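Tyrocidine synthase 2 (Brevibacillus parabrevis, PDB 6TA8) belongs to the nonribosomal peptide synthetases, and the chain described here is a two-lobed domain of the condensation-domain family. Local coordinates at residues L285-K290 with E334-L339; Y273-N278 with Y341-T346; A148-K153 with H157-I162. All blocks are in the same frame, centred on the assembly; numbering follows the deposited sequence.

Contact 1: L285-K290 with E334-L339; sequences LGLAVK and EKAEDL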
ATOM      1  N   LEU A 285       9.426 -14.241   8.979  1.00 50.40           N
ATOM      2  CA  LEU A 285       8.213 -13.838   9.683  1.00 49.87           C
ATOM      3  C   LEU A 285       7.519 -15.036  10.319  1.00 53.38           C
ATOM      4  O   LEU A 285       7.029 -14.946  11.450  1.00 53.17           O
ATOM      5  CB  LEU A 285       7.266 -13.116   8.725  1.00 53.06           C
ATOM      6  CG  LEU A 285       5.927 -12.665   9.310  1.00 43.76           C
ATOM      7  CD1 LEU A 285       6.148 -11.718  10.480  1.00 51.17           C
ATOM      8  CD2 LEU A 285       5.066 -12.014   8.241  1.00 38.27           C
ATOM      9  N   GLY A 286       7.463 -16.163   9.605  1.00 56.02           N
ATOM     10  CA  GLY A 286       6.841 -17.350  10.167  1.00 53.43           C
ATOM     11  C   GLY A 286       7.575 -17.871  11.387  1.00 55.93           C
ATOM     12  O   GLY A 286       6.954 -18.263  12.377  1.00 62.54           O
ATOM     13  N   LEU A 287       8.909 -17.878  11.334  1.00 53.16           N
ATOM     14  CA  LEU A 287       9.689 -18.306  12.490  1.00 55.03           C
ATOM     15  C   LEU A 287       9.566 -17.321  13.643  1.00 54.29           C
ATOM     16  O   LEU A 287       9.647 -17.721  14.810  1.00 54.54           O
ATOM     17  CB  LEU A 287      11.155 -18.480  12.101  1.00 58.03           C
ATOM     18  CG  LEU A 287      11.420 -19.277  10.826  1.00 58.39           C
ATOM     19  CD1 LEU A 287      12.892 -19.216  10.474  1.00 63.43           C
ATOM     20  CD2 LEU A 287      10.961 -20.716  10.985  1.00 52.78           C
ATOM     21  N   ALA A 288       9.375 -16.035  13.340  1.00 59.37           N
ATOM     22  CA  ALA A 288       9.204 -15.041  14.394  1.00 52.47           C
ATOM     23  C   ALA A 288       7.923 -15.292  15.178  1.00 51.49           C
ATOM     24  O   ALA A 288       7.932 -15.296  16.415  1.00 58.96           O
ATOM     25  CB  ALA A 288       9.206 -13.635  13.795  1.00 50.48           C
ATOM     26  N   VAL A 289       6.810 -15.512  14.473  1.00 55.29           N
ATOM     27  CA  VAL A 289       5.546 -15.811  15.141  1.00 52.54           C
ATOM     28  C   VAL A 289       5.642 -17.118  15.917  1.00 58.49           C
ATOM     29  O   VAL A 289       4.997 -17.281  16.960  1.00 60.34           O
ATOM     30  CB  VAL A 289       4.397 -15.845  14.111  1.00 54.69           C
ATOM     31  CG1 VAL A 289       3.062 -16.098  14.797  1.00 49.05           C
ATOM     32  CG2 VAL A 289       4.354 -14.545  13.320  1.00 46.19           C
ATOM     33  N   LYS A 290       6.451 -18.064  15.433  1.00 61.01           N
ATOM     34  CA  LYS A 290       6.622 -19.328  16.142  1.00 62.01           C
ATOM     35  C   LYS A 290       7.332 -19.120  17.475  1.00 56.45           C
ATOM     36  O   LYS A 290       6.903 -19.645  18.507  1.00 60.37           O
ATOM     37  CB  LYS A 290       7.390 -20.320  15.269  1.00 56.69           C
ATOM     38  CG  LYS A 290       7.682 -21.646  15.951  1.00 56.55           C
ATOM     39  CD  LYS A 290       8.437 -22.589  15.029  1.00 67.91           C
ATOM     40  CE  LYS A 290       8.784 -23.889  15.734  1.00 69.14           C
ATOM     41  NZ  LYS A 290       7.569 -24.604  16.213  1.00 67.14           N
ATOM     42  N   GLU A 334       6.284 -26.224  10.641  1.00 80.54           N
ATOM     43  CA  GLU A 334       6.297 -27.598  11.139  1.00 80.68           C
ATOM     44  C   GLU A 334       7.685 -28.015  11.609  1.00 83.78           C
ATOM     45  O   GLU A 334       7.824 -28.677  12.645  1.00 91.23           O
ATOM     46  CB  GLU A 334       5.789 -28.547  10.055  1.00 92.24           C
ATOM     47  CG  GLU A 334       5.828 -30.019  10.436  1.00 95.35           C
ATOM     48  CD  GLU A 334       5.397 -30.924   9.298  1.00104.58           C
ATOM     49  OE1 GLU A 334       5.159 -30.409   8.185  1.00106.06           O
ATOM     50  OE2 GLU A 334       5.297 -32.151   9.516  1.00107.82           O
ATOM     51  N   LYS A 335       8.724 -27.641  10.866  1.00 81.60           N
ATOM     52  CA  LYS A 335      10.100 -27.996  11.214  1.00 87.25           C
ATOM     53  C   LYS A 335      10.983 -26.782  10.933  1.00 85.25           C
ATOM     54  O   LYS A 335      11.425 -26.577   9.798  1.00 83.01           O
ATOM     55  CB  LYS A 335      10.565 -29.224  10.436  1.00 92.21           C
ATOM     56  CG  LYS A 335      11.618 -30.054  11.152  1.00 91.66           C
ATOM     57  CD  LYS A 335      10.987 -31.139  12.015  1.00 90.34           C
ATOM     58  CE  LYS A 335      11.135 -32.514  11.380  1.00 85.80           C
ATOM     59  NZ  LYS A 335      10.556 -33.591  12.232  1.00 84.86           N
ATOM     60  N   ALA A 336      11.243 -25.989  11.974  1.00 86.54           N
ATOM     61  CA  ALA A 336      11.993 -24.744  11.851  1.00 79.66           C
ATOM     62  C   ALA A 336      13.495 -24.920  12.018  1.00 80.78           C
ATOM     63  O   ALA A 336      14.240 -23.950  11.833  1.00 81.39           O
ATOM     64  CB  ALA A 336      11.492 -23.726  12.882  1.00 82.76           C
ATOM     65  N   GLU A 337      13.958 -26.123  12.364  1.00 84.50           N
ATOM     66  CA  GLU A 337      15.387 -26.348  12.552  1.00 86.40           C
ATOM     67  C   GLU A 337      16.136 -26.282  11.228  1.00 91.89           C
ATOM     68  O   GLU A 337      17.218 -25.686  11.147  1.00 90.76           O
ATOM     69  CB  GLU A 337      15.625 -27.699  13.231  1.00 84.43           C
ATOM     70  CG  GLU A 337      14.640 -28.070  14.346  1.00 92.57           C
ATOM     71  CD  GLU A 337      13.296 -28.557  13.830  1.00 93.43           C
ATOM     72  OE1 GLU A 337      12.594 -27.765  13.172  1.00 92.42           O
ATOM     73  OE2 GLU A 337      12.944 -29.730  14.079  1.00 99.67           O
ATOM     74  N   ASP A 338      15.579 -26.888  10.181  1.00 89.03           N
ATOM     75  CA  ASP A 338      16.210 -26.924   8.862  1.00 87.46           C
ATOM     76  C   ASP A 338      15.833 -25.648   8.121  1.00 80.26           C
ATOM     77  O   ASP A 338      14.790 -25.564   7.471  1.00 80.16           O
ATOM     78  CB  ASP A 338      15.780 -28.172   8.100  1.00 91.03           C
ATOM     79  CG  ASP A 338      16.749 -28.545   6.994  1.00 87.38           C
ATOM     80  OD1 ASP A 338      17.562 -27.685   6.597  1.00 83.76           O
ATOM     81  OD2 ASP A 338      16.694 -29.699   6.521  1.00 96.77           O
ATOM     82  N   LEU A 339      16.697 -24.639   8.222  1.00 82.72           N
ATOM     83  CA  LEU A 339      16.482 -23.369   7.537  1.00 80.55           C
ATOM     84  C   LEU A 339      16.567 -23.528   6.020  1.00 76.65           C
ATOM     85  O   LEU A 339      15.769 -22.909   5.304  1.00 71.66           O
ATOM     86  CB  LEU A 339      17.477 -22.312   8.023  1.00 70.99           C
ATOM     87  CG  LEU A 339      16.886 -20.913   8.199  1.00 71.91           C
ATOM     88  CD1 LEU A 339      15.808 -20.934   9.265  1.00 64.04           C
ATOM     89  CD2 LEU A 339      17.967 -19.899   8.543  1.00 68.25           C
TER
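Leu287 of helix 277-293 forks toward the loop before helix 339-351 and sets one methyl on each of two residues there: CD2 lies 3.6 Å from Ala336 CB, and CD1 meets CD1 of Leu339, also at 3.6 Å. The two leucines slant across each other, touching only through these branch ends. This is the close part of the contact, and helix 445-466 backs it, with His458 against Leu287 and Ile462 against Leu339. One turn further along helix 277-293 the fit becomes looser. Lys290 runs out straight from the backbone as far as CE, so that its methylenes pass alongside the methyl of Ala336, with CD 3.9 Å from CB. The chain bends only at its last torsion (chi4 60°), and NZ is taken up in a hydrogen bond with Asn296 OD1. Glu337 on the exposed loop carries the opposite charge, but its OE1 stays 6.7 Å from Lys290 NZ, too far for a salt bridge. No hydrogen bond links the two segments. Cohesion between helix and loop therefore rests on the methyl groups and the aliphatic part of the lysine, while the charged ends are directed to other partners or to the solvent side.

Contact 2: Y273-N278 with Y341-T346; sequences YHTEMN and YQIKQT
Tyr273 and Lys344 both hold CG opposite their own carbonyl carbon, with chi1 at -69° and -57°, and these torsions bring the phenol ring and the lysine chain together at about a right angle. Beyond CG the lysine is extended, and it passes the rim of the ring: CE lies near the ring plane, 3.8 Å from CE2 of Tyr273, while CG stays close to the same edge. Ile343 comes instead over one face. Its CD1 stands off-centre above the ring, 4.3 Å from Tyr273 CE1. CG2 of Ile343 also lies over this face and touches the Thr275 methyl, with Thr275 CG2 4.2 Å from Ile343 CG2. The aromatic group is thus bordered on a face and an edge by two successive residues of one helix. At its far end Tyr273 OH is hydrogen-bonded to His465 NE2, which anchors the tip of the side chain on helix 445-466. The same helix also closes in through Ile462 and Cys466, both against Ile343. Past Tyr273 the chain turns at His274, which has positive phi, and Glu276 takes the N-cap position of helix 277-293, its N bonded to Asp279 OD2 as in one half of a capping box. The contact seats the short turn between helices 270-273 and 277-293 against the flank of helix 339-351, in the lobe of this condensation-family fold that also holds helix 445-466.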
ATOM      1  N   TYR A 273      19.718 -19.428  -3.242  1.00 98.58           N
ATOM      2  CA  TYR A 273      18.453 -20.126  -3.415  1.00 94.93           C
ATOM      3  C   TYR A 273      17.659 -19.585  -4.595  1.00 95.42           C
ATOM      4  O   TYR A 273      16.588 -20.119  -4.902  1.00 94.36           O
ATOM      5  CB  TYR A 273      17.610 -20.028  -2.137  1.00 88.34           C
ATOM      6  CG  TYR A 273      18.161 -20.801  -0.960  1.00 85.28           C
ATOM      7  CD1 TYR A 273      19.106 -20.236  -0.114  1.00 83.56           C
ATOM      8  CD2 TYR A 273      17.727 -22.092  -0.689  1.00 84.41           C
ATOM      9  CE1 TYR A 273      19.610 -20.938   0.965  1.00 79.33           C
ATOM     10  CE2 TYR A 273      18.225 -22.802   0.388  1.00 85.95           C
ATOM     11  CZ  TYR A 273      19.165 -22.219   1.212  1.00 84.42           C
ATOM     12  OH  TYR A 273      19.663 -22.922   2.284  1.00 88.02           O
ATOM     13  N   HIS A 274      18.168 -18.554  -5.264  1.00 94.98           N
ATOM     14  CA  HIS A 274      17.472 -17.828  -6.327  1.00 94.78           C
ATOM     15  C   HIS A 274      16.033 -17.517  -5.920  1.00 91.53           C
ATOM     16  O   HIS A 274      15.061 -17.930  -6.553  1.00 90.85           O
ATOM     17  CB  HIS A 274      17.536 -18.582  -7.651  1.00 94.14           C
ATOM     18  CG  HIS A 274      18.505 -17.987  -8.627  1.00 99.92           C
ATOM     19  ND1 HIS A 274      18.246 -16.817  -9.310  1.00100.09           N
ATOM     20  CD2 HIS A 274      19.739 -18.385  -9.017  1.00102.22           C
ATOM     21  CE1 HIS A 274      19.275 -16.526 -10.087  1.00102.19           C
ATOM     22  NE2 HIS A 274      20.194 -17.462  -9.928  1.00100.35           N
ATOM     23  N   THR A 275      15.924 -16.771  -4.826  1.00 89.40           N
ATOM     24  CA  THR A 275      14.652 -16.331  -4.283  1.00 81.86           C
ATOM     25  C   THR A 275      14.377 -14.894  -4.708  1.00 72.24           C
ATOM     26  O   THR A 275      15.119 -14.287  -5.485  1.00 80.37           O
ATOM     27  CB  THR A 275      14.652 -16.447  -2.756  1.00 77.48           C
ATOM     28  OG1 THR A 275      15.795 -15.763  -2.226  1.00 75.84           O
ATOM     29  CG2 THR A 275      14.697 -17.904  -2.330  1.00 77.37           C
ATOM     30  N   GLU A 276      13.287 -14.346  -4.191  1.00 66.54           N
ATOM     31  CA  GLU A 276      12.983 -12.930  -4.295  1.00 68.76           C
ATOM     32  C   GLU A 276      12.839 -12.362  -2.887  1.00 68.02           C
ATOM     33  O   GLU A 276      13.007 -13.070  -1.890  1.00 60.06           O
ATOM     34  CB  GLU A 276      11.722 -12.699  -5.135  1.00 67.60           C
ATOM     35  CG  GLU A 276      11.722 -13.424  -6.480  1.00 74.57           C
ATOM     36  CD  GLU A 276      12.623 -12.772  -7.520  1.00 87.62           C
ATOM     37  OE1 GLU A 276      13.374 -11.835  -7.173  1.00 87.75           O
ATOM     38  OE2 GLU A 276      12.578 -13.200  -8.693  1.00 79.92           O
ATOM     39  N   MET A 277      12.529 -11.067  -2.810  1.00 68.38           N
ATOM     40  CA  MET A 277      12.463 -10.406  -1.510  1.00 57.99           C
ATOM     41  C   MET A 277      11.369 -11.003  -0.633  1.00 53.10           C
ATOM     42  O   MET A 277      11.574 -11.216   0.567  1.00 53.59           O
ATOM     43  CB  MET A 277      12.237  -8.907  -1.693  1.00 61.34           C
ATOM     44  CG  MET A 277      12.091  -8.156  -0.386  1.00 63.92           C
ATOM     45  SD  MET A 277      13.647  -8.052   0.514  1.00 69.14           S
ATOM     46  CE  MET A 277      14.647  -7.154  -0.667  1.00 70.34           C
ATOM     47  N   ASN A 278      10.202 -11.283  -1.215  1.00 59.79           N
ATOM     48  CA  ASN A 278       9.074 -11.770  -0.430  1.00 59.54           C
ATOM     49  C   ASN A 278       9.313 -13.160   0.145  1.00 59.25           C
ATOM     50  O   ASN A 278       8.666 -13.525   1.132  1.00 57.10           O
ATOM     51  CB  ASN A 278       7.805 -11.768  -1.282  1.00 59.32           C
ATOM     52  CG  ASN A 278       7.094 -10.427  -1.265  1.00 62.52           C
ATOM     53  OD1 ASN A 278       6.821  -9.872  -0.201  1.00 55.80           O
ATOM     54  ND2 ASN A 278       6.796  -9.898  -2.446  1.00 61.89           N
ATOM     55  N   TYR A 341      15.600 -26.204   4.385  1.00 78.49           N
ATOM     56  CA  TYR A 341      14.286 -26.766   4.091  1.00 76.98           C
ATOM     57  C   TYR A 341      13.174 -25.758   4.353  1.00 72.77           C
ATOM     58  O   TYR A 341      12.117 -25.825   3.718  1.00 70.95           O
ATOM     59  CB  TYR A 341      14.072 -28.039   4.914  1.00 77.36           C
ATOM     60  CG  TYR A 341      12.646 -28.544   4.948  1.00 77.10           C
ATOM     61  CD1 TYR A 341      12.098 -29.213   3.862  1.00 77.71           C
ATOM     62  CD2 TYR A 341      11.853 -28.363   6.074  1.00 81.76           C
ATOM     63  CE1 TYR A 341      10.798 -29.680   3.893  1.00 80.85           C
ATOM     64  CE2 TYR A 341      10.552 -28.827   6.114  1.00 80.85           C
ATOM     65  CZ  TYR A 341      10.030 -29.485   5.022  1.00 77.32           C
ATOM     66  OH  TYR A 341       8.735 -29.948   5.057  1.00 79.67           O
ATOM     67  N   GLN A 342      13.398 -24.810   5.269  1.00 70.70           N
ATOM     68  CA  GLN A 342      12.374 -23.816   5.575  1.00 66.57           C
ATOM     69  C   GLN A 342      12.233 -22.800   4.449  1.00 65.11           C
ATOM     70  O   GLN A 342      11.114 -22.456   4.052  1.00 63.89           O
ATOM     71  CB  GLN A 342      12.704 -23.112   6.890  1.00 67.45           C
ATOM     72  CG  GLN A 342      11.570 -22.266   7.442  1.00 60.48           C
ATOM     73  CD  GLN A 342      10.468 -23.102   8.058  1.00 62.35           C
ATOM     74  OE1 GLN A 342      10.722 -24.170   8.611  1.00 61.24           O
ATOM     75  NE2 GLN A 342       9.234 -22.619   7.966  1.00 62.79           N
ATOM     76  N   ILE A 343      13.358 -22.303   3.926  1.00 62.03           N
ATOM     77  CA  ILE A 343      13.304 -21.328   2.840  1.00 64.22           C
ATOM     78  C   ILE A 343      12.733 -21.962   1.578  1.00 66.74           C
ATOM     79  O   ILE A 343      11.891 -21.367   0.897  1.00 68.55           O
ATOM     80  CB  ILE A 343      14.699 -20.726   2.593  1.00 60.82           C
ATOM     81  CG1 ILE A 343      15.231 -20.078   3.871  1.00 64.30           C
ATOM     82  CG2 ILE A 343      14.648 -19.704   1.465  1.00 62.40           C
ATOM     83  CD1 ILE A 343      16.668 -19.621   3.768  1.00 70.83           C
ATOM     84  N   LYS A 344      13.174 -23.178   1.244  1.00 63.87           N
ATOM     85  CA  LYS A 344      12.615 -23.865   0.084  1.00 68.33           C
ATOM     86  C   LYS A 344      11.133 -24.169   0.274  1.00 61.45           C
ATOM     87  O   LYS A 344      10.380 -24.204  -0.706  1.00 61.92           O
ATOM     88  CB  LYS A 344      13.385 -25.154  -0.191  1.00 72.69           C
ATOM     89  CG  LYS A 344      14.875 -24.959  -0.414  1.00 80.01           C
ATOM     90  CD  LYS A 344      15.564 -26.290  -0.659  1.00 85.79           C
ATOM     91  CE  LYS A 344      17.016 -26.094  -1.052  1.00 86.80           C
ATOM     92  NZ  LYS A 344      17.541 -27.251  -1.824  1.00 82.94           N
ATOM     93  N   GLN A 345      10.699 -24.389   1.517  1.00 68.41           N
ATOM     94  CA  GLN A 345       9.283 -24.630   1.777  1.00 67.30           C
ATOM     95  C   GLN A 345       8.453 -23.395   1.454  1.00 66.60           C
ATOM     96  O   GLN A 345       7.414 -23.485   0.790  1.00 73.82           O
ATOM     97  CB  GLN A 345       9.088 -25.047   3.234  1.00 64.84           C
ATOM     98  CG  GLN A 345       7.670 -24.886   3.746  1.00 68.60           C
ATOM     99  CD  GLN A 345       6.858 -26.152   3.603  1.00 74.37           C
ATOM    100  OE1 GLN A 345       7.410 -27.249   3.507  1.00 82.44           O
ATOM    101  NE2 GLN A 345       5.538 -26.010   3.594  1.00 75.26           N
ATOM    102  N   THR A 346       8.905 -22.224   1.909  1.00 66.70           N
ATOM    103  CA  THR A 346       8.154 -20.996   1.669  1.00 64.14           C
ATOM    104  C   THR A 346       8.307 -20.524   0.228  1.00 63.01           C
ATOM    105  O   THR A 346       7.338 -20.056  -0.382  1.00 60.01           O
ATOM    106  CB  THR A 346       8.609 -19.913   2.649  1.00 61.05           C
ATOM    107  OG1 THR A 346       8.219 -20.281   3.978  1.00 59.30           O
ATOM    108  CG2 THR A 346       7.986 -18.566   2.300  1.00 59.15           C
TER

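Contact 3: A148-K153 with H157-I162; sequences ALFATK and HLLVAI
Ala148 to Phe150 pair with Leu159 to His157 as neighbouring antiparallel strands of a beta hairpin, their short axes 4.6 Å apart and 163° from one another in direction. Two hydrogen-bonded pairs, Ala148 with Leu159 and Phe150 with His157, enclose the non-hydrogen-bonded pair of Leu149 with Leu158. In the Phe150-His157 pair, Phe150 N reaches His157 O at 2.6 Å in an almost straight bond (179°), and His157 N returns to Phe150 O at 2.7 Å. Between the pairs, Leu158 CA adds a CA-H...O contact to Ala148 O at 3.3 Å. On the face with Phe150, the ring lies beside Leu159 and points the same way; its edge meets the leucine at CB, 3.9 Å from Phe150 CE2. With chi1 -59° the neighbouring His157 turns the CD2 edge of its imidazole to Thr152, where CD2 comes 3.8 Å from OG1. That hydroxyl is engaged by Asp154 OD1 and Gly155 O in the hairpin turn, and His157 ND1 is bonded to Ser403 OG. Across the sheet Leu149 and Leu158 slant past each other, with Leu149 CB 4.0 Å from Leu158 CD1. The hairpin lies inside a mixed sheet. Strand 110-115 runs parallel to 145-152 and bonds to Leu149 and Ala151 through Tyr112 and Tyr114, while strand 56-63 flanks the other strand, with Leu61 bonding to Leu158. Helix 122-134 covers the side of Ala148, Phe150 and Leu159; helix 169-187 packs on the opposite side against Leu158 and Val160. Directly after Ile162 the second strand runs into the HHxxxDG signature of the condensation-domain family, whose glycine opens helix 169-187.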
ATOM      1  N   ALA A 148      -0.018  20.991  -0.115  1.00 47.85           N
ATOM      2  CA  ALA A 148       0.269  22.011   0.885  1.00 50.75           C
ATOM      3  C   ALA A 148       1.742  22.378   0.826  1.00 49.97           C
ATOM      4  O   ALA A 148       2.606  21.497   0.852  1.00 54.65           O
ATOM      5  CB  ALA A 148      -0.101  21.530   2.290  1.00 44.87           C
ATOM      6  N   LEU A 149       2.022  23.676   0.751  1.00 47.28           N
ATOM      7  CA  LEU A 149       3.383  24.194   0.699  1.00 50.36           C
ATOM      8  C   LEU A 149       3.671  24.947   1.992  1.00 51.60           C
ATOM      9  O   LEU A 149       2.979  25.918   2.315  1.00 52.21           O
ATOM     10  CB  LEU A 149       3.574  25.106  -0.513  1.00 52.11           C
ATOM     11  CG  LEU A 149       4.921  25.824  -0.622  1.00 53.04           C
ATOM     12  CD1 LEU A 149       6.065  24.822  -0.682  1.00 54.60           C
ATOM     13  CD2 LEU A 149       4.940  26.740  -1.835  1.00 44.41           C
ATOM     14  N   PHE A 150       4.684  24.494   2.726  1.00 50.14           N
ATOM     15  CA  PHE A 150       5.095  25.109   3.983  1.00 57.82           C
ATOM     16  C   PHE A 150       6.469  25.736   3.783  1.00 59.61           C
ATOM     17  O   PHE A 150       7.475  25.023   3.693  1.00 58.29           O
ATOM     18  CB  PHE A 150       5.119  24.084   5.115  1.00 60.33           C
ATOM     19  CG  PHE A 150       3.816  23.361   5.309  1.00 57.83           C
ATOM     20  CD1 PHE A 150       2.826  23.893   6.118  1.00 53.75           C
ATOM     21  CD2 PHE A 150       3.586  22.144   4.688  1.00 46.94           C
ATOM     22  CE1 PHE A 150       1.628  23.229   6.299  1.00 46.32           C
ATOM     23  CE2 PHE A 150       2.390  21.475   4.866  1.00 46.71           C
ATOM     24  CZ  PHE A 150       1.411  22.018   5.672  1.00 48.00           C
ATOM     25  N   ALA A 151       6.510  27.063   3.715  1.00 60.84           N
ATOM     26  CA  ALA A 151       7.756  27.794   3.521  1.00 62.26           C
ATOM     27  C   ALA A 151       8.317  28.210   4.875  1.00 65.87           C
ATOM     28  O   ALA A 151       7.681  28.974   5.607  1.00 76.31           O
ATOM     29  CB  ALA A 151       7.531  29.018   2.633  1.00 65.15           C
ATOM     30  N   THR A 152       9.502  27.709   5.203  1.00 68.81           N
ATOM     31  CA  THR A 152      10.198  28.052   6.436  1.00 69.75           C
ATOM     32  C   THR A 152      11.534  28.709   6.101  1.00 75.91           C
ATOM     33  O   THR A 152      11.870  28.933   4.936  1.00 81.20           O
ATOM     34  CB  THR A 152      10.404  26.815   7.316  1.00 72.52           C
ATOM     35  OG1 THR A 152      11.088  25.801   6.570  1.00 72.39           O
ATOM     36  CG2 THR A 152       9.066  26.274   7.798  1.00 69.83           C
ATOM     37  N   LYS A 153      12.304  29.018   7.146  1.00 71.81           N
ATOM     38  CA  LYS A 153      13.588  29.677   6.950  1.00 75.70           C
ATOM     39  C   LYS A 153      14.656  28.726   6.424  1.00 75.00           C
ATOM     40  O   LYS A 153      15.681  29.189   5.914  1.00 73.50           O
ATOM     41  CB  LYS A 153      14.058  30.313   8.259  1.00 73.72           C
ATOM     42  CG  LYS A 153      14.109  29.349   9.433  1.00 78.35           C
ATOM     43  CD  LYS A 153      14.388  30.077  10.739  1.00 74.56           C
ATOM     44  CE  LYS A 153      14.379  29.117  11.918  1.00 72.76           C
ATOM     45  NZ  LYS A 153      14.587  29.829  13.209  1.00 76.49           N
ATOM     46  N   HIS A 157       8.697  22.988   2.505  1.00 60.54           N
ATOM     47  CA  HIS A 157       8.146  21.646   2.637  1.00 54.57           C
ATOM     48  C   HIS A 157       6.860  21.550   1.827  1.00 55.41           C
ATOM     49  O   HIS A 157       6.014  22.447   1.892  1.00 57.50           O
ATOM     50  CB  HIS A 157       7.875  21.306   4.104  1.00 55.95           C
ATOM     51  CG  HIS A 157       9.090  21.370   4.975  1.00 55.85           C
ATOM     52  ND1 HIS A 157       9.949  20.303   5.134  1.00 59.57           N
ATOM     53  CD2 HIS A 157       9.590  22.370   5.739  1.00 58.59           C
ATOM     54  CE1 HIS A 157      10.925  20.645   5.955  1.00 59.91           C
ATOM     55  NE2 HIS A 157      10.730  21.893   6.338  1.00 53.68           N
ATOM     56  N   LEU A 158       6.717  20.466   1.067  1.00 59.03           N
ATOM     57  CA  LEU A 158       5.563  20.259   0.199  1.00 53.51           C
ATOM     58  C   LEU A 158       4.867  18.967   0.607  1.00 54.41           C
ATOM     59  O   LEU A 158       5.439  17.879   0.475  1.00 55.89           O
ATOM     60  CB  LEU A 158       5.981  20.216  -1.269  1.00 52.83           C
ATOM     61  CG  LEU A 158       4.834  20.226  -2.283  1.00 54.01           C
ATOM     62  CD1 LEU A 158       4.077  21.545  -2.223  1.00 46.43           C
ATOM     63  CD2 LEU A 158       5.350  19.960  -3.688  1.00 55.00           C
ATOM     64  N   LEU A 159       3.637  19.088   1.095  1.00 48.75           N
ATOM     65  CA  LEU A 159       2.825  17.944   1.487  1.00 38.70           C
ATOM     66  C   LEU A 159       1.852  17.607   0.366  1.00 47.39           C
ATOM     67  O   LEU A 159       1.199  18.501  -0.184  1.00 54.29           O
ATOM     68  CB  LEU A 159       2.062  18.237   2.780  1.00 45.14           C
ATOM     69  CG  LEU A 159       1.022  17.204   3.219  1.00 42.77           C
ATOM     70  CD1 LEU A 159       1.685  15.876   3.551  1.00 42.48           C
ATOM     71  CD2 LEU A 159       0.227  17.721   4.406  1.00 40.21           C
ATOM     72  N   VAL A 160       1.762  16.324   0.027  1.00 43.40           N
ATOM     73  CA  VAL A 160       0.873  15.836  -1.025  1.00 43.71           C
ATOM     74  C   VAL A 160       0.073  14.684  -0.430  1.00 46.45           C
ATOM     75  O   VAL A 160       0.583  13.566  -0.302  1.00 48.78           O
ATOM     76  CB  VAL A 160       1.634  15.390  -2.278  1.00 43.31           C
ATOM     77  CG1 VAL A 160       0.663  14.884  -3.333  1.00 44.02           C
ATOM     78  CG2 VAL A 160       2.478  16.532  -2.827  1.00 46.66           C
ATOM     79  N   ALA A 161      -1.180  14.948  -0.069  1.00 45.20           N
ATOM     80  CA  ALA A 161      -2.060  13.953   0.530  1.00 38.86           C
ATOM     81  C   ALA A 161      -3.163  13.591  -0.454  1.00 34.40           C
ATOM     82  O   ALA A 161      -3.850  14.475  -0.977  1.00 38.68           O
ATOM     83  CB  ALA A 161      -2.664  14.470   1.837  1.00 42.59           C
ATOM     84  N   ILE A 162      -3.324  12.294  -0.706  1.00 41.98           N
ATOM     85  CA  ILE A 162      -4.320  11.785  -1.642  1.00 37.96           C
ATOM     86  C   ILE A 162      -5.075  10.646  -0.974  1.00 39.82           C
ATOM     87  O   ILE A 162      -4.470   9.789  -0.320  1.00 39.39           O
ATOM     88  CB  ILE A 162      -3.676  11.303  -2.960  1.00 32.44           C
ATOM     89  CG1 ILE A 162      -2.749  12.376  -3.534  1.00 35.75           C
ATOM     90  CG2 ILE A 162      -4.745  10.934  -3.973  1.00 32.72           C
ATOM     91  CD1 ILE A 162      -2.042  11.948  -4.795  1.00 41.16           C
TER

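Contact 3 closes first along the chain, and contact 1 is then nested inside the loop that contact 2 closes. Contacts 1 and 2 are neighbours, their centres 13 Å apart: both use helix 277-293, and the chain from Glu334 through helix 339-351 supplies the partner of each. They also touch, with Leu287 CD2 lying 3.8 Å from Gln342 CD. Helix 445-466 backs both. Contact 3 sits in a different sheet on the other side of the chain's centre, its centre about 44 Å from contact 1 and 42 Å from contact 2. In one lobe of this condensation-family domain, packing among helices and a loop thus holds a flank together, while in the other a hairpin is bonded into the interior of a sheet.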